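Local coordinates for angiopoietin-related protein 4 (Homo sapiens, PDB 6U1U) that mediates, as a whole protein, inactivation of lipoprotein lipase and so regulates triglyceride clearance from blood serum, its C-terminal fibrinogen-like domain here binding palmitic acid, at residues G110-D113 with T114-L118; A122-A125 with G126-G129. All coordinates share one frame; numbering follows the deposited sequence.

How the contacts relate
Both contacts are local and belong to the fibrinogen-like domain. Followed from the N terminus, the chain leaves strand 100-109 and at once enters contact 1, in which 110-113 folds back on 114-118; this closes the turn that leads into strand 118-120, the antiparallel neighbour of 100-109. Contact 2 begins soon after that strand, where 122-125 and 126-129 form helix 122-127 and its C-terminal end. The two lie in series, neither nested nor crossed, with centres about 19 Å apart. A bound palmitic acid touches both stretches, through Leu-118 at the end of contact 1 and Leu-128 in contact 2.

Contact 1: G110-D113 with T114-L118; sequences GGED and TAYSL
This tight connection between the antiparallel strands 100-109 and 118-120 of the fibrinogen-like domain is built round an ST motif at Thr-114, whose OG1 donates to Gly-111 O at 2.8 Å, in the carbonyl plane and on a lone pair. Thr-114 OG1 also accepts a bond from Ser-117 N at 3.0 Å, which completes the motif. Its place follows from chi1 of 74°, which sets OG1 between the backbone N and carbonyl carbon of Thr-114. Gly-111 O accepts two further bonds, from Thr-114 N and Tyr-116 N; both donors stand above the carbonyl plane, by 50° and 46°, so three donors grip one oxygen. Where the turn meets the strands, Gly-110 N reaches Ser-117 O at 2.8 Å in a nearly straight bond. Gly-110 CA packs 3.3 Å from Thr-114 OG1, bare glycine backbone against the hydroxyl.

Glu-112 lies across the Tyr-116 ring. Glu-112 CA sits over the centre of one face of the Tyr-116 ring, 3.8 Å from its centroid, a CH-pi contact. Glu-112 CB lies 3.4 Å from Tyr-116 OH, and CG continues past CE2 of the ring. With CG anti to the backbone N and the chain extended, the carboxylate runs on beyond the phenol to a salt bridge with Lys-61 and a hydrogen bond with Trp-57, both of helix 57-62. Tyr-116 OH bonds to Glu-76, so this CH-pi pair ties the turn to two helices. Gly-110 O, buried and without a hydrogen-bond partner in the model, faces Tyr-116 CA at 3.3 Å in a CA-H...O contact.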
loop_
_atom_site.group_PDB
_atom_site.type_symbol
_atom_site.label_atom_id
_atom_site.label_comp_id
_atom_site.label_asym_id
_atom_site.label_seq_id
_atom_site.Cartn_x
_atom_site.Cartn_y
_atom_site.Cartn_z
ATOM N N GLY A 110 7.404 -9.124 4.386
ATOM C CA GLY A 110 7.293 -10.479 4.881
ATOM C C GLY A 110 6.016 -11.177 4.428
ATOM O O GLY A 110 5.073 -10.562 3.933
ATOM N N GLY A 111 5.995 -12.503 4.592
ATOM C CA GLY A 111 4.826 -13.292 4.271
ATOM C C GLY A 111 3.782 -13.296 5.381
ATOM O O GLY A 111 3.856 -12.550 6.361
ATOM N N GLU A 112 2.789 -14.184 5.222
ATOM C CA GLU A 112 1.658 -14.122 6.158
ATOM C C GLU A 112 2.093 -14.502 7.567
ATOM O O GLU A 112 1.495 -14.024 8.537
ATOM C CB GLU A 112 0.475 -15.021 5.739
ATOM C CG GLU A 112 -0.790 -14.633 6.560
ATOM C CD GLU A 112 -2.082 -15.411 6.269
ATOM O OE1 GLU A 112 -3.145 -14.953 6.778
ATOM O OE2 GLU A 112 -2.039 -16.470 5.584
ATOM N N ASP A 113 3.156 -15.295 7.693
ATOM C CA ASP A 113 3.672 -15.637 9.022
ATOM C C ASP A 113 4.317 -14.447 9.729
ATOM O O ASP A 113 4.645 -14.564 10.916
ATOM C CB ASP A 113 4.675 -16.789 8.914
ATOM C CG ASP A 113 5.890 -16.433 8.090
ATOM O OD1 ASP A 113 5.776 -15.626 7.128
ATOM O OD2 ASP A 113 6.980 -16.964 8.397
ATOM N N THR A 114 4.505 -13.312 9.036
ATOM C CA THR A 114 4.865 -12.051 9.670
ATOM C C THR A 114 3.703 -11.059 9.708
ATOM O O THR A 114 3.922 -9.884 9.995
ATOM C CB THR A 114 6.042 -11.385 8.950
ATOM O OG1 THR A 114 5.581 -10.832 7.694
ATOM C CG2 THR A 114 7.170 -12.350 8.702
ATOM N N ALA A 115 2.471 -11.507 9.452
ATOM C CA ALA A 115 1.342 -10.600 9.215
ATOM C C ALA A 115 1.686 -9.599 8.110
ATOM O O ALA A 115 1.326 -8.427 8.198
ATOM C CB ALA A 115 0.898 -9.848 10.480
ATOM N N TYR A 116 2.377 -10.084 7.077
ATOM C CA TYR A 116 2.774 -9.273 5.917
ATOM C C TYR A 116 3.461 -7.970 6.357
ATOM O O TYR A 116 3.098 -6.867 5.935
ATOM C CB TYR A 116 1.569 -8.983 5.015
ATOM C CG TYR A 116 0.931 -10.242 4.441
ATOM C CD1 TYR A 116 1.576 -10.974 3.457
ATOM C CD2 TYR A 116 -0.311 -10.697 4.888
ATOM C CE1 TYR A 116 1.008 -12.124 2.912
ATOM C CE2 TYR A 116 -0.889 -11.850 4.340
ATOM C CZ TYR A 116 -0.218 -12.548 3.364
ATOM O OH TYR A 116 -0.764 -13.675 2.815
ATOM N N SER A 117 4.471 -8.115 7.218
ATOM C CA SER A 117 5.174 -6.955 7.757
ATOM C C SER A 117 5.996 -6.241 6.698
ATOM O O SER A 117 6.688 -6.871 5.893
ATOM C CB SER A 117 6.126 -7.369 8.877
ATOM O OG SER A 117 5.364 -7.755 10.015
ATOM N N LEU A 118 5.955 -4.919 6.752
ATOM C CA LEU A 118 6.880 -4.094 5.995
ATOM C C LEU A 118 8.137 -3.986 6.827
ATOM O O LEU A 118 8.072 -3.643 8.019
ATOM C CB LEU A 118 6.295 -2.720 5.738
ATOM C CG LEU A 118 6.542 -1.982 4.438
ATOM C CD1 LEU A 118 6.318 -2.884 3.231
ATOM C CD2 LEU A 118 5.576 -0.796 4.441
#

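Contact 2: A122-A125 with G126-G129. With PLM (palmitic acid), chain B.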
loop_
_atom_site.group_PDB
_atom_site.type_symbol
_atom_site.label_atom_id
_atom_site.label_comp_id
_atom_site.label_asym_id
_atom_site.label_seq_id
_atom_site.Cartn_x
_atom_site.Cartn_y
_atom_site.Cartn_z
ATOM N N ALA A 122 17.027 1.225 8.905
ATOM C CA ALA A 122 16.952 2.462 9.678
ATOM C C ALA A 122 16.974 3.733 8.813
ATOM O O ALA A 122 16.195 4.663 9.101
ATOM C CB ALA A 122 18.080 2.460 10.721
ATOM N N PRO A 123 17.788 3.841 7.764
ATOM C CA PRO A 123 17.676 5.024 6.896
ATOM C C PRO A 123 16.301 5.182 6.258
ATOM O O PRO A 123 15.826 6.311 6.130
ATOM C CB PRO A 123 18.759 4.786 5.826
ATOM C CG PRO A 123 19.738 3.848 6.460
ATOM C CD PRO A 123 18.934 2.981 7.406
ATOM N N VAL A 124 15.664 4.094 5.806
ATOM C CA VAL A 124 14.342 4.236 5.188
ATOM C C VAL A 124 13.294 4.637 6.224
ATOM O O VAL A 124 12.445 5.513 5.976
ATOM C CB VAL A 124 13.970 2.941 4.445
ATOM C CG1 VAL A 124 12.537 3.001 3.973
ATOM C CG2 VAL A 124 14.935 2.732 3.256
ATOM N N ALA A 125 13.319 4.008 7.400
ATOM C CA ALA A 125 12.431 4.454 8.462
ATOM C C ALA A 125 12.643 5.927 8.745
ATOM O O ALA A 125 11.690 6.659 9.055
ATOM C CB ALA A 125 12.657 3.622 9.732
ATOM N N GLY A 126 13.892 6.387 8.640
ATOM C CA GLY A 126 14.156 7.811 8.830
ATOM C C GLY A 126 13.501 8.672 7.764
ATOM O O GLY A 126 12.969 9.749 8.063
ATOM N N GLN A 127 13.534 8.209 6.509
ATOM C CA GLN A 127 12.843 8.920 5.429
ATOM C C GLN A 127 11.366 9.071 5.736
ATOM O O GLN A 127 10.724 10.030 5.280
ATOM C CB GLN A 127 12.980 8.172 4.106
ATOM C CG GLN A 127 14.374 7.964 3.548
ATOM C CD GLN A 127 14.296 7.329 2.160
ATOM O OE1 GLN A 127 14.132 6.111 2.008
ATOM N NE2 GLN A 127 14.395 8.159 1.140
ATOM N N LEU A 128 10.795 8.112 6.455
ATOM C CA LEU A 128 9.373 8.126 6.749
ATOM C C LEU A 128 9.060 8.917 8.010
ATOM O O LEU A 128 7.888 9.061 8.359
ATOM C CB LEU A 128 8.840 6.693 6.870
ATOM C CG LEU A 128 8.740 5.893 5.559
ATOM C CD1 LEU A 128 8.736 4.417 5.830
ATOM C CD2 LEU A 128 7.471 6.284 4.762
ATOM N N GLY A 129 10.077 9.418 8.719
ATOM C CA GLY A 129 9.847 10.245 9.886
ATOM C C GLY A 129 10.277 9.647 11.207
ATOM O O GLY A 129 10.241 10.358 12.223
HETATM C C1 PLM B . 4.343 9.139 12.877
HETATM O O1 PLM B . 3.196 9.096 13.376
HETATM O O2 PLM B . 4.795 10.132 12.293
HETATM C C2 PLM B . 5.257 7.934 13.063
HETATM C C3 PLM B . 6.263 7.593 12.005
HETATM C C4 PLM B . 6.466 6.092 11.878
HETATM C C5 PLM B . 6.946 5.603 10.538
HETATM C C6 PLM B . 6.540 4.183 10.190
HETATM C C7 PLM B . 6.410 3.920 8.712
HETATM C C8 PLM B . 5.523 2.772 8.302
HETATM C C9 PLM B . 4.134 3.195 7.977
HETATM C CA PLM B . 3.583 2.667 6.719
HETATM C CB PLM B . 4.196 3.176 5.476
HETATM C CC PLM B . 3.874 2.322 4.315
HETATM C CD PLM B . 4.128 2.926 3.004
HETATM C CE PLM B . 5.444 3.597 2.932
HETATM C CF PLM B . 6.515 2.859 2.227
HETATM C CG PLM B . 7.607 2.416 3.143
#
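Leu-128 and Val-124 meet at the C-terminal end of helix 122-127, which finishes in a Schellman motif at Gly-129. Followed outward, the Leu-128 side chain extends from the helix end to the bound palmitic acid. Leu-128 CB lies 3.6 Å from Ala-125 O, and Leu-128 CG is 3.7 Å from Val-124 O, so the base of the side chain rests on carbonyls of the last turn. A chi1 of -71°, with CG beside the backbone N, carries the branched end toward the lipid. Leu-128 CD1 lies 3.5 Å from the palmitic acid's terminal methyl, its atom CG, and also meets C7 in mid-chain; Leu-128 CD2 approaches CE near the tail. One branched end therefore touches two well-separated places on the acyl chain, evidence that the chain bends round it. These methyl-to-acyl-carbon contacts are apolar; the acid's hydrogen bonds include those to Thr-169 and Lys-197.

The backbone beneath is held by helical bonds from Gly-126 N to Ala-122 O, from Gln-127 N to Pro-123 O and from Leu-128 N to Val-124 O, with a weak second bond from Leu-128 N to Ala-125 O. Gly-129 N then turns back to Gly-126 O at 3.0 Å. At Gly-129 the chain leaves helical geometry with a positive phi of 113°, a conformation readily open to glycine. Phe-105 of strand 100-109 touches Val-124, Gln-127 and Leu-128, joining the helix to the main sheet. Gln-127 crosses over Val-124, the Gln-127 OE1 lying 3.7 Å from Val-124 CG2.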